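Local coordinates for pyrrolidone-carboxylate peptidase (Deinococcus radiodurans R1, PDB 5Z48) that removes the N-terminal pyroglutamyl group from peptides as a cysteine exopeptidase, working as a homotetramer, at the interface of chains A and B. Residues are numbered along the deposited sequence; one frame, centred on the assembly and turned at random. Chains: chain A/B, Pyrrolidone-carboxylate peptidase.

The interface of chains A and B. Residues chain A 176, 179, 188-189, 191; chain B 78-79, 134.
With chi1 of B:Gln79 at -57°, CG stands opposite the carbonyl carbon and beside the backbone N, and the chain runs on extended to carry the amide across to the loop backbone of A:Leu189. In A:Tyr191, CG sits between the backbone N and the carbonyl carbon, chi1 80° placing the ring beside B:Pro134 and a near-perpendicular chi2 turning a face toward it. These groups form one patch of the two-fold symmetric interface between A and B, two subunits of the homotetramer, its centre about 19 Å from the active-site A:Cys146.

Glutamine suits its place because a long, flexible chain ends in an amide that can give two N-H bonds. B:Gln79 NE2 donates to the carbonyl A:Leu189 O at 3.0 Å, the donor tilted 23° from the carbonyl plane. The same nitrogen meets water 3 at 2.9 Å, and that water also joins A:Leu189 N and A:Ala179 O of helix 176-181. The amide is tied to the loop directly and, through water, to the helix, while A:Pro188 CB packs against B:Gln79 CD and probably helps keep it in place.

Proline, compact and rigid, offers C-H groups to an aromatic face: B:Pro134 CG lies 3.7 Å from the centroid of the A:Tyr191 ring, shifted toward its rim. Roughly at right angles to that contact, the same CG touches the methyl A:Ala179 CB at 3.7 Å, where a small side chain probably lets the helix come close. Water 2 links both backbone polar groups of A:Tyr191 to B:Pro78 O. The phenol adds a polar tie at the ring edge, where water 1 lies 2.9 Å from A:Tyr191 OH and 2.7 Å from the carbonyl B:Pro134 O.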
# COMPACT_ATOMS: atom_id res chain seq x y z
N ALA A 176 12.77 14.73 -1.58
CA ALA A 176 12.06 15.44 -0.51
C ALA A 176 11.11 16.49 -1.09
O ALA A 176 9.99 16.67 -0.58
CB ALA A 176 13.06 16.07 0.46
N ALA A 179 7.93 14.90 -2.22
CA ALA A 179 7.13 14.43 -1.09
C ALA A 179 6.50 15.57 -0.32
O ALA A 179 5.38 15.44 0.20
CB ALA A 179 8.01 13.56 -0.17
N PRO A 188 0.95 9.84 2.16
CA PRO A 188 2.35 10.26 2.04
C PRO A 188 3.12 9.37 1.08
O PRO A 188 2.88 8.16 0.99
CB PRO A 188 2.89 10.11 3.46
CG PRO A 188 2.00 9.09 4.10
CD PRO A 188 0.63 9.35 3.51
N LEU A 189 4.13 9.98 0.40
CA LEU A 189 4.96 9.26 -0.54
C LEU A 189 6.21 8.71 0.13
O LEU A 189 6.88 9.45 0.88
CB LEU A 189 5.42 10.19 -1.68
CG LEU A 189 4.32 10.65 -2.65
CD1 LEU A 189 4.97 11.62 -3.62
CD2 LEU A 189 3.68 9.42 -3.37
N TYR A 191 10.05 8.38 -0.15
CA TYR A 191 10.98 9.30 -0.80
C TYR A 191 12.41 8.97 -0.42
O TYR A 191 12.68 8.18 0.49
CB TYR A 191 10.65 10.76 -0.42
CG TYR A 191 11.17 11.19 0.95
CD1 TYR A 191 10.50 10.82 2.12
CD2 TYR A 191 12.32 11.94 1.05
CE1 TYR A 191 11.01 11.17 3.38
CE2 TYR A 191 12.83 12.30 2.30
CZ TYR A 191 12.17 11.93 3.45
OH TYR A 191 12.70 12.29 4.67
N PRO B 78 6.81 5.48 5.46
CA PRO B 78 7.70 6.20 4.51
C PRO B 78 8.40 7.42 5.09
O PRO B 78 9.45 7.81 4.56
CB PRO B 78 6.73 6.63 3.38
CG PRO B 78 5.38 6.76 4.10
CD PRO B 78 5.39 5.58 5.08
N GLN B 79 7.88 8.01 6.18
CA GLN B 79 8.35 9.30 6.66
C GLN B 79 8.39 9.26 8.18
O GLN B 79 7.63 8.49 8.81
CB GLN B 79 7.44 10.47 6.16
CG GLN B 79 7.33 10.51 4.63
CD GLN B 79 6.35 11.55 4.10
OE1 GLN B 79 5.73 12.26 4.89
NE2 GLN B 79 6.24 11.66 2.75
N PRO B 134 9.90 15.66 5.08
CA PRO B 134 8.49 15.26 5.17
C PRO B 134 8.21 14.50 6.46
O PRO B 134 9.03 13.71 6.92
CB PRO B 134 8.32 14.31 3.98
CG PRO B 134 9.49 14.45 3.11
CD PRO B 134 10.63 14.99 3.99
O HOH W 1 10.73 11.66 6.75
O HOH W 2 10.57 6.78 2.26
O HOH W 3 4.33 12.92 1.03